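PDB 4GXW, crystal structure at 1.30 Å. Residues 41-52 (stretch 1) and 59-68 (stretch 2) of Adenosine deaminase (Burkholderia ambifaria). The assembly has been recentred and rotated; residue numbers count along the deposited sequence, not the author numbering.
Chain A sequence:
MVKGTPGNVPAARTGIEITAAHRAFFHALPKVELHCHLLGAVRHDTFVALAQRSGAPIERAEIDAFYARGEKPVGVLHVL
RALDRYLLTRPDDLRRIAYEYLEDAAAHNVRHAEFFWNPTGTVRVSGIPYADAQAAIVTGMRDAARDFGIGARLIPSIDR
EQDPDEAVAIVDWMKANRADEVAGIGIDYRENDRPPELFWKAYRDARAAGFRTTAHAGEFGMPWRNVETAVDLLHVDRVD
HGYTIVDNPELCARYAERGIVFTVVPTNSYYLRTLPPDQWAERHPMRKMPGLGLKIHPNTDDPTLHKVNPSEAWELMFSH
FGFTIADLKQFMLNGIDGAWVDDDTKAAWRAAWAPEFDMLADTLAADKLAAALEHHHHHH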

# COMPACT_ATOMS: atom_id res chain seq x y z
N ALA A 41 -6.42 3.20 6.64
CA ALA A 41 -7.31 2.04 6.64
C ALA A 41 -8.24 2.04 7.84
O ALA A 41 -8.81 1.00 8.18
CB ALA A 41 -6.50 0.75 6.60
N VAL A 42 -8.40 3.18 8.50
CA VAL A 42 -9.32 3.26 9.62
C VAL A 42 -10.76 3.32 9.13
O VAL A 42 -11.10 4.15 8.28
CB VAL A 42 -9.00 4.49 10.51
CG1 VAL A 42 -9.97 4.58 11.67
CG2 VAL A 42 -7.56 4.40 11.02
N ARG A 43 -11.61 2.44 9.65
CA ARG A 43 -13.02 2.43 9.26
C ARG A 43 -13.70 3.72 9.72
O ARG A 43 -13.40 4.22 10.81
CB ARG A 43 -13.74 1.24 9.87
CG ARG A 43 -13.21 -0.12 9.43
CD ARG A 43 -13.92 -1.23 10.19
NE ARG A 43 -13.29 -2.53 9.99
CZ ARG A 43 -13.49 -3.58 10.77
NH1 ARG A 43 -14.32 -3.50 11.81
NH2 ARG A 43 -12.86 -4.71 10.52
N HIS A 44 -14.60 4.25 8.90
CA HIS A 44 -15.31 5.48 9.24
C HIS A 44 -15.89 5.44 10.65
O HIS A 44 -15.72 6.39 11.43
CB HIS A 44 -16.41 5.76 8.22
CG HIS A 44 -17.27 6.94 8.57
ND1 HIS A 44 -18.36 6.85 9.41
CD2 HIS A 44 -17.19 8.24 8.20
CE1 HIS A 44 -18.92 8.04 9.53
NE2 HIS A 44 -18.22 8.90 8.81
N ASP A 45 -16.54 4.34 11.01
CA ASP A 45 -17.19 4.28 12.32
C ASP A 45 -16.20 4.13 13.48
O ASP A 45 -16.48 4.53 14.62
CB ASP A 45 -18.26 3.18 12.34
CG ASP A 45 -19.42 3.49 11.41
OD1 ASP A 45 -19.49 4.61 10.85
OD2 ASP A 45 -20.28 2.60 11.23
N THR A 46 -15.03 3.57 13.21
CA THR A 46 -13.98 3.54 14.22
C THR A 46 -13.37 4.93 14.41
O THR A 46 -13.05 5.33 15.53
CB THR A 46 -12.91 2.49 13.88
OG1 THR A 46 -13.54 1.20 13.88
CG2 THR A 46 -11.79 2.50 14.91
N PHE A 47 -13.24 5.67 13.30
CA PHE A 47 -12.80 7.06 13.34
C PHE A 47 -13.75 7.87 14.23
O PHE A 47 -13.31 8.66 15.08
CB PHE A 47 -12.76 7.63 11.91
CG PHE A 47 -11.92 8.88 11.76
CD1 PHE A 47 -12.39 10.11 12.18
CD2 PHE A 47 -10.67 8.82 11.15
CE1 PHE A 47 -11.62 11.26 12.02
CE2 PHE A 47 -9.90 9.96 10.99
CZ PHE A 47 -10.38 11.18 11.43
N VAL A 48 -15.05 7.66 14.05
CA VAL A 48 -16.08 8.29 14.88
C VAL A 48 -15.90 7.96 16.36
O VAL A 48 -15.91 8.85 17.21
CB VAL A 48 -17.49 7.90 14.40
CG1 VAL A 48 -18.55 8.30 15.42
CG2 VAL A 48 -17.77 8.54 13.05
N ALA A 49 -15.71 6.68 16.67
CA ALA A 49 -15.56 6.23 18.05
C ALA A 49 -14.34 6.85 18.70
O ALA A 49 -14.39 7.31 19.85
CB ALA A 49 -15.47 4.71 18.11
N LEU A 50 -13.23 6.87 17.97
CA LEU A 50 -12.00 7.48 18.47
C LEU A 50 -12.17 8.98 18.73
O LEU A 50 -11.72 9.51 19.74
CB LEU A 50 -10.86 7.24 17.49
CG LEU A 50 -10.37 5.79 17.37
CD1 LEU A 50 -9.37 5.67 16.23
CD2 LEU A 50 -9.74 5.37 18.68
N ALA A 51 -12.84 9.67 17.81
CA ALA A 51 -13.07 11.11 17.94
C ALA A 51 -13.93 11.44 19.15
O ALA A 51 -13.65 12.37 19.91
CB ALA A 51 -13.69 11.65 16.67
N GLN A 52 -15.01 10.67 19.33
CA GLN A 52 -15.94 10.92 20.41
C GLN A 52 -15.30 10.67 21.77
O GLN A 52 -15.54 11.41 22.72
CB GLN A 52 -17.20 10.05 20.24
CG GLN A 52 -18.03 10.43 19.02
CD GLN A 52 -19.13 9.43 18.73
OE1 GLN A 52 -19.07 8.28 19.15
NE2 GLN A 52 -20.14 9.88 17.99
N GLU A 59 -16.06 17.47 14.45
CA GLU A 59 -17.45 17.04 14.57
C GLU A 59 -17.82 16.04 13.49
O GLU A 59 -17.05 15.83 12.54
CB GLU A 59 -18.41 18.24 14.55
CG GLU A 59 -18.60 18.91 13.19
CD GLU A 59 -17.43 19.79 12.78
OE1 GLU A 59 -16.43 19.84 13.52
OE2 GLU A 59 -17.52 20.44 11.72
N ARG A 60 -18.99 15.43 13.63
CA ARG A 60 -19.47 14.42 12.68
C ARG A 60 -19.32 14.85 11.22
O ARG A 60 -19.03 14.01 10.37
CB ARG A 60 -20.94 14.05 12.95
CG ARG A 60 -21.14 12.61 13.46
CD ARG A 60 -20.18 11.62 12.81
NE ARG A 60 -20.76 10.87 11.70
CZ ARG A 60 -21.34 9.68 11.83
NH1 ARG A 60 -21.84 9.06 10.77
NH2 ARG A 60 -21.42 9.11 13.03
N ALA A 61 -19.48 16.14 10.94
CA ALA A 61 -19.38 16.65 9.58
C ALA A 61 -17.94 16.97 9.13
O ALA A 61 -17.64 16.97 7.94
CB ALA A 61 -20.28 17.86 9.38
N GLU A 62 -17.06 17.25 10.09
CA GLU A 62 -15.65 17.47 9.77
C GLU A 62 -15.01 16.12 9.47
O GLU A 62 -14.06 16.03 8.69
CB GLU A 62 -14.93 18.16 10.93
CG GLU A 62 -14.48 19.59 10.65
CD GLU A 62 -13.99 20.29 11.91
OE1 GLU A 62 -13.30 19.64 12.72
OE2 GLU A 62 -14.31 21.48 12.09
N ILE A 63 -15.57 15.07 10.06
CA ILE A 63 -15.13 13.70 9.80
C ILE A 63 -15.48 13.28 8.38
O ILE A 63 -14.87 12.39 7.80
CB ILE A 63 -15.76 12.72 10.83
CG1 ILE A 63 -15.18 12.97 12.22
CG2 ILE A 63 -15.53 11.26 10.43
CD1 ILE A 63 -15.89 12.22 13.33
N ASP A 64 -16.47 13.95 7.79
CA ASP A 64 -16.98 13.50 6.49
C ASP A 64 -16.36 14.21 5.29
O ASP A 64 -16.42 13.69 4.18
CB ASP A 64 -18.50 13.53 6.48
CG ASP A 64 -19.10 12.62 7.53
OD1 ASP A 64 -18.35 12.23 8.45
OD2 ASP A 64 -20.30 12.28 7.45
N ALA A 65 -15.76 15.38 5.50
CA ALA A 65 -14.89 15.95 4.49
C ALA A 65 -13.61 15.12 4.48
O ALA A 65 -12.96 14.97 3.44
CB ALA A 65 -14.59 17.41 4.79
N PHE A 66 -13.26 14.58 5.65
CA PHE A 66 -12.13 13.67 5.79
C PHE A 66 -12.33 12.41 4.94
O PHE A 66 -11.40 11.93 4.29
CB PHE A 66 -11.93 13.27 7.26
CG PHE A 66 -11.14 14.26 8.07
CD1 PHE A 66 -10.32 15.20 7.45
CD2 PHE A 66 -11.19 14.24 9.46
CE1 PHE A 66 -9.59 16.10 8.20
CE2 PHE A 66 -10.45 15.14 10.21
CZ PHE A 66 -9.65 16.07 9.58
N TYR A 67 -13.55 11.89 4.94
CA TYR A 67 -13.87 10.64 4.23
C TYR A 67 -14.50 10.83 2.85
O TYR A 67 -14.79 9.86 2.15
CB TYR A 67 -14.75 9.73 5.10
CG TYR A 67 -13.96 8.89 6.08
CD1 TYR A 67 -13.52 9.43 7.28
CD2 TYR A 67 -13.63 7.57 5.79
CE1 TYR A 67 -12.79 8.67 8.18
CE2 TYR A 67 -12.89 6.80 6.68
CZ TYR A 67 -12.47 7.36 7.87
OH TYR A 67 -11.73 6.62 8.77
N ALA A 68 -14.72 12.09 2.46
CA ALA A 68 -15.22 12.38 1.12
C ALA A 68 -14.12 12.19 0.09
O ALA A 68 -13.02 12.72 0.23
CB ALA A 68 -15.77 13.80 1.06

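Ile-63 forms the apolar centre of the contact. Its side chain points toward the helix of residues 44-52 and fits as a knob among His-44, Phe-47, Val-48 and Ala-51. Its CG2 lies 3.8 Å from Phe-47 CD1, and its CD1 lies 4.0 Å from Ala-51 CB. The spacing of His-44, Phe-47, Val-48 and Ala-51 places all four on one side of their helix. The helix carrying Ile-63 crosses at 145°, nearer antiparallel than parallel. The axes stay 11.0 Å apart at closest approach, leaving room for side chains between them.

Aromatic rings extend the apolar contact. Phe-47 CZ meets Phe-66 CD2 at 3.7 Å, with the ring planes oblique. Tyr-67 turns its edge toward the face of Phe-47, in an offset arrangement. The face of Tyr-67 receives the edge of the His-44 ring, and His-44 CA also lies over it in a CH-pi contact. In each case slightly positive C-H groups meet an electron-rich face.

The tyrosine hydroxyl reaches the backbone just before the first helix. Tyr-67 OH donates to Val-42 O at 2.6 Å, a short hydrogen bond.

At the polar edge, His-44 NE2 donates a weak hydrogen bond to Asp-64 OD1 at 3.4 Å. His-44 ND1 donates to Asp-45 OD1 at 2.9 Å, so both ring nitrogens act as donors. The exposed Arg-60 lays a flat guanidinium face against His-44 CE1 and Val-48 CG2, in van der Waals contact.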